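Local coordinates for uncharacterized protein VPA0106 (PDB 3U07) that is of unknown function but carries the paired DUF1254 and DUF1214 domains and a signal sequence, so it is probably exported from the cytoplasm, at residues L85-V91 with N160-G166; P342-W348 with R413-D418; I35-S39 with F298-Y303; V147-V151 with L191-L195; Q204-P208 with F221-D225. The protein carries 2 engineered substitutions. The contacts are given in a common frame with arbitrary orientation. Residues are numbered along the deposited sequence.

Interaction 1. Residues L85-V91 with N160-G166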
# COMPACT_ATOMS: atom_id res chain seq x y z
N LEU A 85 0.13 -10.86 -5.57
CA LEU A 85 -0.63 -10.89 -6.81
C LEU A 85 -1.03 -9.43 -7.03
O LEU A 85 -1.48 -8.75 -6.10
CB LEU A 85 -1.89 -11.75 -6.67
CG LEU A 85 -1.75 -13.26 -6.87
CD1 LEU A 85 -3.13 -13.89 -6.85
CD2 LEU A 85 -1.06 -13.56 -8.20
N MSE A 86 -0.85 -8.94 -8.25
CA MSE A 86 -1.18 -7.55 -8.56
C MSE A 86 -1.98 -7.43 -9.84
O MSE A 86 -1.90 -8.29 -10.72
CB MSE A 86 0.08 -6.70 -8.70
CG MSE A 86 0.91 -6.57 -7.44
SE MSE A 86 2.55 -5.62 -7.83
CE MSE A 86 3.11 -6.63 -9.36
N GLY A 87 -2.73 -6.34 -9.94
CA GLY A 87 -3.51 -6.10 -11.13
C GLY A 87 -4.29 -4.82 -11.00
O GLY A 87 -4.20 -4.12 -9.99
N TRP A 88 -5.05 -4.51 -12.04
CA TRP A 88 -5.88 -3.32 -12.07
C TRP A 88 -7.27 -3.75 -12.51
O TRP A 88 -7.43 -4.41 -13.53
CB TRP A 88 -5.33 -2.29 -13.05
CG TRP A 88 -4.05 -1.67 -12.62
CD1 TRP A 88 -2.78 -2.12 -12.88
CD2 TRP A 88 -3.90 -0.48 -11.83
NE1 TRP A 88 -1.86 -1.27 -12.30
CE2 TRP A 88 -2.52 -0.26 -11.65
CE3 TRP A 88 -4.81 0.43 -11.26
CZ2 TRP A 88 -2.01 0.83 -10.93
CZ3 TRP A 88 -4.31 1.51 -10.54
CH2 TRP A 88 -2.92 1.70 -10.38
N LEU A 89 -8.27 -3.37 -11.73
CA LEU A 89 -9.65 -3.68 -12.03
C LEU A 89 -10.22 -2.52 -12.82
O LEU A 89 -9.79 -1.37 -12.65
CB LEU A 89 -10.46 -3.84 -10.74
CG LEU A 89 -10.69 -5.20 -10.07
CD1 LEU A 89 -9.56 -6.16 -10.33
CD2 LEU A 89 -10.91 -4.96 -8.58
N ASP A 90 -11.18 -2.81 -13.70
CA ASP A 90 -11.85 -1.76 -14.46
C ASP A 90 -13.31 -2.15 -14.39
O ASP A 90 -13.72 -3.15 -14.98
CB ASP A 90 -11.39 -1.72 -15.92
CG ASP A 90 -12.23 -0.76 -16.76
OD1 ASP A 90 -12.90 0.13 -16.20
OD2 ASP A 90 -12.21 -0.90 -18.00
N VAL A 91 -14.10 -1.36 -13.66
CA VAL A 91 -15.52 -1.65 -13.50
C VAL A 91 -16.42 -0.70 -14.30
O VAL A 91 -17.63 -0.67 -14.08
CB VAL A 91 -15.91 -1.59 -12.01
CG1 VAL A 91 -15.03 -2.54 -11.19
CG2 VAL A 91 -15.75 -0.16 -11.49
N ASN A 160 -13.43 4.13 -11.65
CA ASN A 160 -13.67 2.91 -12.41
C ASN A 160 -12.44 2.02 -12.44
O ASN A 160 -12.55 0.81 -12.60
CB ASN A 160 -14.14 3.23 -13.83
CG ASN A 160 -15.51 3.86 -13.85
OD1 ASN A 160 -16.37 3.53 -13.02
ND2 ASN A 160 -15.75 4.76 -14.80
N LEU A 161 -11.27 2.63 -12.28
CA LEU A 161 -10.02 1.88 -12.25
C LEU A 161 -9.63 1.75 -10.78
O LEU A 161 -9.62 2.74 -10.04
CB LEU A 161 -8.92 2.64 -13.00
CG LEU A 161 -9.10 2.88 -14.50
CD1 LEU A 161 -8.02 3.84 -15.00
CD2 LEU A 161 -9.03 1.55 -15.26
N VAL A 162 -9.33 0.53 -10.34
CA VAL A 162 -8.93 0.34 -8.96
C VAL A 162 -7.71 -0.57 -8.90
O VAL A 162 -7.66 -1.60 -9.58
CB VAL A 162 -10.09 -0.25 -8.09
CG1 VAL A 162 -11.44 0.23 -8.61
CG2 VAL A 162 -10.03 -1.75 -8.08
N LYS A 163 -6.72 -0.18 -8.11
CA LYS A 163 -5.51 -0.98 -8.00
C LYS A 163 -5.73 -2.13 -7.03
O LYS A 163 -6.22 -1.94 -5.92
CB LYS A 163 -4.34 -0.09 -7.55
CG LYS A 163 -3.00 -0.81 -7.38
CD LYS A 163 -1.85 0.19 -7.28
CE LYS A 163 -0.58 -0.43 -6.72
NZ LYS A 163 -0.31 -1.81 -7.24
N LEU A 164 -5.38 -3.34 -7.47
CA LEU A 164 -5.55 -4.53 -6.65
C LEU A 164 -4.22 -5.16 -6.28
O LEU A 164 -3.33 -5.30 -7.12
CB LEU A 164 -6.41 -5.56 -7.39
CG LEU A 164 -6.68 -6.91 -6.72
CD1 LEU A 164 -7.87 -7.58 -7.39
CD2 LEU A 164 -5.44 -7.81 -6.80
N MSE A 165 -4.09 -5.53 -5.01
CA MSE A 165 -2.88 -6.19 -4.51
C MSE A 165 -3.28 -7.29 -3.54
O MSE A 165 -4.04 -7.05 -2.60
CB MSE A 165 -1.98 -5.18 -3.78
CG MSE A 165 -0.86 -5.82 -2.95
SE MSE A 165 0.73 -6.36 -3.94
CE MSE A 165 1.93 -6.55 -2.43
N GLY A 166 -2.79 -8.49 -3.78
CA GLY A 166 -3.08 -9.61 -2.91
C GLY A 166 -1.77 -10.09 -2.30
O GLY A 166 -0.75 -10.15 -2.98
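The indole of Trp88 lies across the base of the Lys163 side chain: Lys163 CB sits 3.7 Å from the centroid of the Trp88 six-membered ring, 25° off its normal, a CH-pi contact over the ring face whose closest atoms are Trp88 CZ3 and Lys163 CB at 3.4 Å. The two residues form a non-hydrogen-bonded pair of antiparallel strands whose local axes approach to 4.6 Å, with N-to-C directions 155° apart. Hydrogen-bonded pairs flank them. Leu89 N to Val162 O is 2.9 Å and Val162 N to Leu89 O 3.0 Å, while Leu164 N to Gly87 O is 2.9 Å and Gly87 N to Leu164 O 3.1 Å; Leu85 and Gly166 repeat the pattern, and Val91 N to Asn160 O, 2.9 Å, prolongs it past the strand ends. On the Trp88 face, Met86 CG meets selenium SE of Met165 at 3.5 Å, both being selenomethionines. On the other face Leu89 CD2 touches Val162 CG2 at 3.4 Å, and Leu89 CD1 touches Leu164 CD1 at 3.7 Å, reaching diagonally beside Gly87. Helix 26-52 packs on the Trp88 side through Phe46 and Phe47, whereas strand 96-100 meets Leu89 and Leu164. Asp90 directs its carboxylate to Arg205. Such continuous pairing, with both faces packed, is characteristic of a buried antiparallel beta-sheet, here the pairing of strand 82-90, outermost of the four strands counted, with strand 161-169 in the DUF1254 region.

Interaction 2. Residues P342-W348 with R413-D418; sequences PNVSEFW and RFYGAD
A classic beta bulge interrupts the antiparallel pairing of 342-348 with 413-418: Glu346 and Phe347 both face Tyr415. Tyr415 O accepts from Glu346 N at 3.0 Å and, weakly, from Phe347 N at 3.4 Å; Tyr415 N donates to Phe347 O at 3.0 Å. Trp348 pairs with Phe414 (CA-CA 4.7 Å). Beyond the bulge the register has shifted by one, so Val344 pairs with Ala417 (CA-CA 4.2 Å), and Ser345 N donates to Gly416 O at 2.8 Å. Both chains turn a corner here, at 345-346 and 415-416, passing between different sheets or faces of the DUF1214 region; Gly416 takes phi/psi 85/35, where a CB would clash with Ser345 OG. Phe347 (chi1 p) and Tyr415 (chi1 m) form an offset stack, centroids 4.1 Å apart, planes at 16°. On the face of Val344, Phe414 and Trp348, Pro342 CB and Val344 CG1 border the Phe414 ring edge, Pro342 CB lying 3.6 Å from Phe414 CE2. Asn343 centres an inverse gamma turn; its ND2 donates to Asp418 OD2 at 3.2 Å, while Asp418 OD1 N-caps the next helix at Ile421.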
# COMPACT_ATOMS: atom_id res chain seq x y z
N PRO A 342 5.39 -7.34 20.46
CA PRO A 342 4.63 -6.14 20.07
C PRO A 342 3.15 -6.51 20.15
O PRO A 342 2.80 -7.68 19.96
CB PRO A 342 5.07 -5.92 18.62
CG PRO A 342 6.44 -6.54 18.57
CD PRO A 342 6.23 -7.81 19.35
N ASN A 343 2.27 -5.55 20.42
CA ASN A 343 0.85 -5.87 20.49
C ASN A 343 0.21 -5.99 19.11
O ASN A 343 -0.35 -5.02 18.59
CB ASN A 343 0.09 -4.81 21.31
CG ASN A 343 0.52 -4.79 22.77
OD1 ASN A 343 0.75 -5.83 23.38
ND2 ASN A 343 0.60 -3.59 23.34
N VAL A 344 0.31 -7.17 18.50
CA VAL A 344 -0.29 -7.42 17.19
C VAL A 344 -1.21 -8.63 17.26
O VAL A 344 -0.95 -9.58 18.00
CB VAL A 344 0.77 -7.68 16.10
CG1 VAL A 344 1.74 -6.52 16.03
CG2 VAL A 344 1.48 -8.98 16.37
N SER A 345 -2.29 -8.61 16.49
CA SER A 345 -3.24 -9.71 16.51
C SER A 345 -2.81 -10.84 15.59
O SER A 345 -3.14 -12.00 15.82
CB SER A 345 -4.63 -9.23 16.09
OG SER A 345 -4.68 -8.94 14.69
N GLU A 346 -2.06 -10.50 14.54
CA GLU A 346 -1.64 -11.52 13.59
C GLU A 346 -0.20 -11.97 13.77
O GLU A 346 0.05 -13.09 14.21
CB GLU A 346 -1.87 -11.00 12.16
CG GLU A 346 -3.27 -10.47 11.94
CD GLU A 346 -4.33 -11.41 12.48
OE1 GLU A 346 -4.42 -12.56 11.99
OE2 GLU A 346 -5.07 -11.00 13.39
N PHE A 347 0.76 -11.13 13.40
CA PHE A 347 2.16 -11.49 13.55
C PHE A 347 3.07 -10.30 13.28
O PHE A 347 2.61 -9.25 12.85
CB PHE A 347 2.52 -12.64 12.60
CG PHE A 347 2.65 -12.24 11.15
CD1 PHE A 347 3.90 -11.94 10.60
CD2 PHE A 347 1.53 -12.19 10.32
CE1 PHE A 347 4.03 -11.62 9.24
CE2 PHE A 347 1.65 -11.86 8.96
CZ PHE A 347 2.90 -11.58 8.42
N TRP A 348 4.36 -10.46 13.56
CA TRP A 348 5.31 -9.40 13.32
C TRP A 348 6.63 -9.97 12.81
O TRP A 348 6.85 -11.18 12.85
CB TRP A 348 5.54 -8.57 14.58
CG TRP A 348 5.96 -9.36 15.78
CD1 TRP A 348 5.15 -9.85 16.76
CD2 TRP A 348 7.29 -9.77 16.12
NE1 TRP A 348 5.89 -10.53 17.69
CE2 TRP A 348 7.21 -10.50 17.32
CE3 TRP A 348 8.55 -9.58 15.52
CZ2 TRP A 348 8.34 -11.04 17.95
CZ3 TRP A 348 9.67 -10.13 16.14
CH2 TRP A 348 9.55 -10.85 17.34
N ARG A 413 7.80 -5.07 10.86
CA ARG A 413 6.43 -5.01 10.35
C ARG A 413 5.44 -5.56 11.36
O ARG A 413 5.70 -6.56 12.04
CB ARG A 413 6.34 -5.77 9.01
CG ARG A 413 7.15 -5.10 7.90
CD ARG A 413 6.98 -5.80 6.57
NE ARG A 413 7.55 -5.02 5.47
CZ ARG A 413 8.81 -5.13 5.04
NH1 ARG A 413 9.64 -5.99 5.61
NH2 ARG A 413 9.23 -4.36 4.04
N PHE A 414 4.29 -4.90 11.46
CA PHE A 414 3.25 -5.31 12.40
C PHE A 414 1.93 -5.51 11.67
O PHE A 414 1.42 -4.59 11.01
CB PHE A 414 3.08 -4.24 13.49
CG PHE A 414 4.37 -3.75 14.09
CD1 PHE A 414 5.16 -2.83 13.40
CD2 PHE A 414 4.78 -4.19 15.34
CE1 PHE A 414 6.35 -2.35 13.96
CE2 PHE A 414 5.97 -3.72 15.92
CZ PHE A 414 6.76 -2.80 15.22
N TYR A 415 1.38 -6.71 11.78
CA TYR A 415 0.11 -7.05 11.14
C TYR A 415 -0.96 -7.21 12.21
O TYR A 415 -0.89 -8.14 13.02
CB TYR A 415 0.29 -8.34 10.35
CG TYR A 415 1.35 -8.23 9.28
CD1 TYR A 415 1.03 -7.81 7.99
CD2 TYR A 415 2.68 -8.52 9.56
CE1 TYR A 415 2.01 -7.68 7.01
CE2 TYR A 415 3.67 -8.38 8.59
CZ TYR A 415 3.33 -7.96 7.32
OH TYR A 415 4.31 -7.82 6.37
N GLY A 416 -1.93 -6.31 12.21
CA GLY A 416 -2.99 -6.37 13.20
C GLY A 416 -2.55 -5.65 14.46
O GLY A 416 -2.90 -6.04 15.57
N ALA A 417 -1.77 -4.59 14.27
CA ALA A 417 -1.24 -3.79 15.37
C ALA A 417 -2.30 -3.01 16.13
O ALA A 417 -3.35 -2.67 15.57
CB ALA A 417 -0.19 -2.82 14.84
N ASP A 418 -2.03 -2.71 17.40
CA ASP A 418 -2.96 -1.95 18.22
C ASP A 418 -2.79 -0.46 17.94
O ASP A 418 -1.96 -0.07 17.12
CB ASP A 418 -2.76 -2.27 19.72
CG ASP A 418 -1.46 -1.70 20.30
OD1 ASP A 418 -0.60 -1.20 19.55
OD2 ASP A 418 -1.31 -1.77 21.54
O HOH W 1 1.63 -1.09 21.47

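Interaction 3. Residues I35-S39 with F298-Y303; sequences IYGYS and FAEGTY
Two helices, the long 26-52 and the short 295-305, pack at close range, their local axes 8.8 Å apart and their N-to-C directions 40° apart. Both segments are helical throughout, and the nearest CA pair is Ser39 and Ala299, 5.6 Å apart. The small Ala299 side chain points into the interface: its CB lies 3.9 Å from Tyr38 CD2 and 4.3 Å from Ile35 CG2. Tyr38 adopts chi1 176° (t) with chi2 83°, a trans rotamer that extends the phenol past Ala299 to Thr302 and Tyr303, so that Tyr38 CE2 comes 3.6 Å from Thr302 CG2 and Tyr38 OH 3.5 Å from Tyr303 CD1, at the edge of that ring. Tyr303 (chi1 t) and Phe298 (chi1 t) set their CA-to-CB bonds sideways, but Phe298 CD2 still reaches Ser39 OG at 3.5 Å. Helix 253-273 packs against Tyr38 through Met267 and Leu270. Polar groups meet through water. Ser39 and Thr302 both have chi1 m; one water links Ser39 O (2.8 Å) to Thr302 OG1 (2.7 Å), and a second lies 2.8 Å from Ser39 OG, 2.7 Å from Thr302 OG1 and 2.7 Å from Phe298 O, to which it donates.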
# COMPACT_ATOMS: atom_id res chain seq x y z
N ILE A 35 -2.87 20.58 -4.17
CA ILE A 35 -2.67 19.61 -3.10
C ILE A 35 -3.81 18.59 -3.06
O ILE A 35 -3.58 17.41 -2.78
CB ILE A 35 -2.48 20.33 -1.74
CG1 ILE A 35 -1.09 20.99 -1.71
CG2 ILE A 35 -2.59 19.33 -0.58
CD1 ILE A 35 -0.87 21.95 -0.56
N TYR A 36 -5.04 19.02 -3.36
CA TYR A 36 -6.17 18.09 -3.41
C TYR A 36 -5.96 17.15 -4.60
O TYR A 36 -6.14 15.93 -4.49
CB TYR A 36 -7.49 18.84 -3.60
CG TYR A 36 -8.56 18.02 -4.30
CD1 TYR A 36 -9.31 17.06 -3.61
CD2 TYR A 36 -8.78 18.15 -5.67
CE1 TYR A 36 -10.24 16.24 -4.27
CE2 TYR A 36 -9.71 17.35 -6.34
CZ TYR A 36 -10.43 16.40 -5.64
OH TYR A 36 -11.33 15.60 -6.32
N GLY A 37 -5.55 17.72 -5.73
CA GLY A 37 -5.35 16.93 -6.94
C GLY A 37 -4.13 16.03 -6.94
O GLY A 37 -4.09 15.03 -7.66
N TYR A 38 -3.15 16.38 -6.12
CA TYR A 38 -1.90 15.62 -6.02
C TYR A 38 -2.07 14.11 -5.92
O TYR A 38 -1.47 13.35 -6.69
CB TYR A 38 -1.08 16.11 -4.82
CG TYR A 38 0.19 15.33 -4.57
CD1 TYR A 38 1.36 15.62 -5.28
CD2 TYR A 38 0.23 14.30 -3.64
CE1 TYR A 38 2.54 14.90 -5.06
CE2 TYR A 38 1.39 13.57 -3.41
CZ TYR A 38 2.54 13.87 -4.12
OH TYR A 38 3.69 13.15 -3.89
N SER A 39 -2.86 13.66 -4.95
CA SER A 39 -3.06 12.22 -4.77
C SER A 39 -3.61 11.55 -6.03
O SER A 39 -3.17 10.47 -6.41
CB SER A 39 -3.99 11.96 -3.58
OG SER A 39 -3.42 12.45 -2.38
N PHE A 298 -3.40 14.20 3.97
CA PHE A 298 -3.80 13.04 3.19
C PHE A 298 -2.79 12.82 2.07
O PHE A 298 -2.38 11.68 1.78
CB PHE A 298 -5.19 13.26 2.57
CG PHE A 298 -5.67 12.11 1.72
CD1 PHE A 298 -6.19 10.96 2.30
CD2 PHE A 298 -5.58 12.18 0.32
CE1 PHE A 298 -6.61 9.89 1.51
CE2 PHE A 298 -6.00 11.11 -0.47
CZ PHE A 298 -6.52 9.96 0.13
N ALA A 299 -2.38 13.92 1.44
CA ALA A 299 -1.41 13.88 0.35
C ALA A 299 -0.06 13.28 0.77
O ALA A 299 0.62 12.66 -0.04
CB ALA A 299 -1.19 15.30 -0.20
N GLU A 300 0.33 13.47 2.03
CA GLU A 300 1.60 12.91 2.48
C GLU A 300 1.55 11.38 2.45
O GLU A 300 2.58 10.71 2.44
CB GLU A 300 1.95 13.40 3.90
CG GLU A 300 2.28 14.90 4.02
CD GLU A 300 3.55 15.31 3.27
OE1 GLU A 300 4.36 14.43 2.89
OE2 GLU A 300 3.75 16.53 3.07
N GLY A 301 0.34 10.83 2.44
CA GLY A 301 0.19 9.39 2.39
C GLY A 301 0.80 8.88 1.10
O GLY A 301 1.47 7.85 1.07
N THR A 302 0.57 9.62 0.02
CA THR A 302 1.11 9.27 -1.29
C THR A 302 2.60 9.64 -1.37
O THR A 302 3.41 8.89 -1.92
CB THR A 302 0.36 10.03 -2.42
OG1 THR A 302 -0.94 9.44 -2.62
CG2 THR A 302 1.14 9.97 -3.73
N TYR A 303 2.93 10.80 -0.82
CA TYR A 303 4.30 11.28 -0.84
C TYR A 303 5.26 10.38 -0.09
O TYR A 303 6.34 10.05 -0.59
CB TYR A 303 4.38 12.69 -0.23
CG TYR A 303 5.75 13.32 -0.35
CD1 TYR A 303 6.21 13.79 -1.57
CD2 TYR A 303 6.58 13.42 0.76
CE1 TYR A 303 7.47 14.37 -1.69
CE2 TYR A 303 7.85 13.99 0.65
CZ TYR A 303 8.28 14.46 -0.57
OH TYR A 303 9.52 15.04 -0.68
O HOH W 2 -1.48 8.63 -5.11
O HOH W 3 -2.53 10.46 -0.64

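Interaction 4. Residues V147-V151 with L191-L195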
# COMPACT_ATOMS: atom_id res chain seq x y z
N VAL A 147 -27.49 -8.18 -7.32
CA VAL A 147 -26.27 -8.91 -6.97
C VAL A 147 -26.48 -10.42 -6.96
O VAL A 147 -27.42 -10.92 -6.36
CB VAL A 147 -25.77 -8.48 -5.57
CG1 VAL A 147 -24.46 -9.17 -5.25
CG2 VAL A 147 -25.62 -6.95 -5.52
N PRO A 148 -25.60 -11.18 -7.62
CA PRO A 148 -25.76 -12.63 -7.64
C PRO A 148 -25.79 -13.19 -6.21
O PRO A 148 -25.02 -12.75 -5.35
CB PRO A 148 -24.53 -13.10 -8.42
CG PRO A 148 -24.30 -11.95 -9.38
CD PRO A 148 -24.46 -10.76 -8.45
N ALA A 149 -26.67 -14.15 -5.95
CA ALA A 149 -26.78 -14.76 -4.62
C ALA A 149 -25.42 -15.33 -4.22
O ALA A 149 -25.09 -15.43 -3.03
CB ALA A 149 -27.82 -15.87 -4.64
N SER A 150 -24.66 -15.70 -5.24
CA SER A 150 -23.32 -16.28 -5.15
C SER A 150 -22.25 -15.34 -4.57
O SER A 150 -21.23 -15.79 -4.05
CB SER A 150 -22.90 -16.69 -6.56
OG SER A 150 -21.80 -17.57 -6.54
N VAL A 151 -22.48 -14.04 -4.67
CA VAL A 151 -21.52 -13.05 -4.19
C VAL A 151 -21.56 -12.85 -2.68
O VAL A 151 -22.62 -12.70 -2.09
CB VAL A 151 -21.74 -11.69 -4.90
CG1 VAL A 151 -20.96 -10.58 -4.19
CG2 VAL A 151 -21.28 -11.81 -6.35
N LEU A 191 -18.70 -9.48 -14.31
CA LEU A 191 -19.99 -10.03 -13.91
C LEU A 191 -20.57 -10.92 -15.01
O LEU A 191 -20.99 -12.04 -14.74
CB LEU A 191 -20.97 -8.89 -13.59
CG LEU A 191 -22.39 -9.31 -13.20
CD1 LEU A 191 -22.36 -10.27 -12.00
CD2 LEU A 191 -23.21 -8.06 -12.90
N SER A 192 -20.60 -10.42 -16.24
CA SER A 192 -21.15 -11.19 -17.35
C SER A 192 -20.42 -12.52 -17.49
O SER A 192 -21.06 -13.56 -17.61
CB SER A 192 -21.09 -10.39 -18.66
OG SER A 192 -19.76 -10.04 -18.97
N GLU A 193 -19.09 -12.48 -17.46
CA GLU A 193 -18.30 -13.71 -17.57
C GLU A 193 -18.67 -14.63 -16.41
O GLU A 193 -18.85 -15.84 -16.60
CB GLU A 193 -16.80 -13.40 -17.50
CG GLU A 193 -15.91 -14.63 -17.72
CD GLU A 193 -14.42 -14.32 -17.61
OE1 GLU A 193 -14.02 -13.17 -17.90
OE2 GLU A 193 -13.65 -15.23 -17.25
N TYR A 194 -18.78 -14.05 -15.23
CA TYR A 194 -19.13 -14.79 -14.01
C TYR A 194 -20.48 -15.49 -14.17
O TYR A 194 -20.66 -16.62 -13.73
CB TYR A 194 -19.20 -13.82 -12.84
CG TYR A 194 -19.43 -14.44 -11.48
CD1 TYR A 194 -18.36 -14.94 -10.73
CD2 TYR A 194 -20.70 -14.48 -10.91
CE1 TYR A 194 -18.55 -15.44 -9.45
CE2 TYR A 194 -20.90 -14.99 -9.63
CZ TYR A 194 -19.82 -15.46 -8.91
OH TYR A 194 -20.02 -15.94 -7.63
N LEU A 195 -21.42 -14.80 -14.80
CA LEU A 195 -22.76 -15.34 -14.98
C LEU A 195 -22.91 -16.13 -16.29
O LEU A 195 -23.96 -16.71 -16.54
CB LEU A 195 -23.80 -14.21 -14.92
CG LEU A 195 -23.85 -13.43 -13.59
CD1 LEU A 195 -24.84 -12.28 -13.69
CD2 LEU A 195 -24.23 -14.38 -12.46
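Val147 opens the loop with its CA-to-CB bond directed away from the helical segment and its side chain resting on Met137 of strand 134-140. Pro148 then turns its ring toward the helix. Its CG packs 3.7 Å from Leu191 CD1 and 3.9 Å from Leu195 CD2, and its CB lies 4.3 Å from Tyr194 CE2, so that one proline meets three side chains from about one turn of helix. Even so, the backbones stay well apart, the nearest CA pair being Pro148 and Leu195 at 8.4 Å, and the gap is bridged chiefly by side chains. Ala149 points outward as the chain reverses in a type I beta turn from Pro148 to Val151, closed by Val151 N to Pro148 O at 2.9 Å. That reversal brings Ser150 round to the helix, where its OG and Tyr194 OH share a hydrogen bond of 2.6 Å; either hydroxyl could be the donor. The trans chi1 of Tyr194 (-174°) extends the phenol to this point. Val151 contributes little across the interface and packs instead on Met137 and Ile97, the latter also touched by Leu191 and Tyr194. With 195 Å² buried, this is a small surface contact in which a beta turn between strands 134-140 and 153-157 packs against the short helix directly following strand 187-190, at the periphery of a mixed beta-sheet.

Interaction 5. Residues Q204-P208 with F221-D225; sequences QRTYP and FVLCD
This is a surface contact of mixed chemistry, joining the extended loop 204-208 to the C-terminal end of helix 215-224 by a salt bridge and an aromatic packing site. The backbones stay apart, with Arg205 CA 9.4 Å from Asp225 CA and Pro208 CA 7.9 Å from Phe221 CA. Arg205 (chi1 m, then t, t) reaches Asp225 (chi1 t), the first residue to leave helical angles: hydrogen bonds run from Arg205 NE to Asp225 OD2 (3.0 Å) and Arg205 NH2 to Asp225 OD2 (3.2 Å), with a weak one from Arg205 NH2 to Asp225 OD1 (3.3 Å). Both groups have further partners, Asp90 for Arg205 and Asn160 for Asp225. Phe221, chi1 172° (t), projects toward the loop. Pro208 CD stands 3.6 Å from the Phe221 ring centroid, 7° off the normal; Tyr207 CD1 lies 3.9 Å from Phe221 CE2, and Thr206 O 3.3 Å from Phe221 CE1. Cys224 is disulfide-bonded to Cys247. The loop preceding helix 215-224 thus folds back on that helix's C-terminal turn, clasped by salt bridge and proline-aromatic CH-pi contact.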
# COMPACT_ATOMS: atom_id res chain seq x y z
N GLN A 204 -12.65 1.58 -23.76
CA GLN A 204 -11.33 1.86 -24.31
C GLN A 204 -11.06 3.34 -24.06
O GLN A 204 -11.78 4.20 -24.56
CB GLN A 204 -11.28 1.56 -25.81
CG GLN A 204 -11.59 0.12 -26.19
CD GLN A 204 -10.73 -0.88 -25.44
OE1 GLN A 204 -9.57 -0.60 -25.11
NE2 GLN A 204 -11.27 -2.07 -25.19
N ARG A 205 -10.03 3.63 -23.29
CA ARG A 205 -9.68 5.00 -22.94
C ARG A 205 -8.55 5.58 -23.79
O ARG A 205 -7.74 4.84 -24.34
CB ARG A 205 -9.25 5.07 -21.47
CG ARG A 205 -10.28 4.59 -20.47
CD ARG A 205 -9.65 4.32 -19.11
NE ARG A 205 -10.65 4.01 -18.09
CZ ARG A 205 -11.25 2.83 -17.94
NH1 ARG A 205 -10.95 1.81 -18.74
NH2 ARG A 205 -12.17 2.68 -17.00
N THR A 206 -8.53 6.90 -23.89
CA THR A 206 -7.46 7.60 -24.59
C THR A 206 -6.78 8.33 -23.43
O THR A 206 -7.32 9.27 -22.86
CB THR A 206 -8.01 8.59 -25.64
OG1 THR A 206 -8.85 9.56 -25.01
CG2 THR A 206 -8.82 7.85 -26.68
N TYR A 207 -5.59 7.85 -23.06
CA TYR A 207 -4.85 8.37 -21.92
C TYR A 207 -3.94 9.57 -22.15
O TYR A 207 -3.09 9.55 -23.04
CB TYR A 207 -3.99 7.25 -21.34
CG TYR A 207 -4.76 6.05 -20.86
CD1 TYR A 207 -5.52 6.10 -19.70
CD2 TYR A 207 -4.71 4.84 -21.57
CE1 TYR A 207 -6.20 4.97 -19.23
CE2 TYR A 207 -5.39 3.71 -21.11
CZ TYR A 207 -6.13 3.79 -19.94
OH TYR A 207 -6.78 2.68 -19.45
N PRO A 208 -4.10 10.63 -21.33
CA PRO A 208 -3.27 11.83 -21.47
C PRO A 208 -1.84 11.44 -21.12
O PRO A 208 -1.62 10.68 -20.17
CB PRO A 208 -3.85 12.78 -20.42
CG PRO A 208 -5.25 12.27 -20.19
CD PRO A 208 -5.07 10.78 -20.24
N PHE A 221 -9.33 14.32 -16.07
CA PHE A 221 -9.53 13.09 -16.83
C PHE A 221 -9.91 11.94 -15.89
O PHE A 221 -10.88 11.21 -16.14
CB PHE A 221 -8.25 12.72 -17.58
CG PHE A 221 -8.30 11.37 -18.24
CD1 PHE A 221 -8.96 11.20 -19.45
CD2 PHE A 221 -7.69 10.27 -17.64
CE1 PHE A 221 -9.02 9.94 -20.06
CE2 PHE A 221 -7.75 9.01 -18.23
CZ PHE A 221 -8.41 8.85 -19.44
N VAL A 222 -9.15 11.77 -14.82
CA VAL A 222 -9.43 10.71 -13.86
C VAL A 222 -10.76 10.94 -13.16
O VAL A 222 -11.54 10.01 -12.95
CB VAL A 222 -8.32 10.61 -12.80
CG1 VAL A 222 -8.73 9.64 -11.70
CG2 VAL A 222 -7.02 10.15 -13.45
N LEU A 223 -11.02 12.20 -12.81
CA LEU A 223 -12.25 12.58 -12.12
C LEU A 223 -13.47 12.19 -12.96
O LEU A 223 -14.51 11.81 -12.43
CB LEU A 223 -12.26 14.10 -11.90
CG LEU A 223 -12.21 14.77 -10.52
CD1 LEU A 223 -11.79 13.83 -9.42
CD2 LEU A 223 -11.27 15.95 -10.62
N CYS A 224 -13.32 12.29 -14.27
CA CYS A 224 -14.40 11.97 -15.20
C CYS A 224 -14.72 10.49 -15.23
O CYS A 224 -15.88 10.10 -15.34
CB CYS A 224 -14.01 12.43 -16.62
SG CYS A 224 -15.40 12.54 -17.79
N ASP A 225 -13.69 9.66 -15.11
CA ASP A 225 -13.82 8.20 -15.18
C ASP A 225 -14.36 7.56 -13.91
O ASP A 225 -13.71 6.71 -13.29
CB ASP A 225 -12.46 7.60 -15.55
CG ASP A 225 -12.51 6.10 -15.78
OD1 ASP A 225 -13.57 5.60 -16.20
OD2 ASP A 225 -11.49 5.43 -15.54

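How the interactions relate
Interactions 1, 2 and 3 are buried; interactions 4 and 5 lie at the surface. The two strand contacts belong to different sheets, on opposite sides of the chain's centre: interaction 1 keeps an unbroken register, whereas interaction 2 is bulged and adds aromatic stacking. Interaction 3 joins helices, with water carrying its polar links; its helix 26-52 also packs on the Trp88 face of interaction 1 and on Tyr207 and Val222 of interaction 5. Interactions 4 and 5 set loops against helices, one through proline packing and a hydroxyl-hydroxyl hydrogen bond, the other through a salt bridge and packing round a phenylalanine. Interactions 1 and 5 meet directly: Asp90 OD1 to Arg205 NH2 is a 2.8 Å salt bridge.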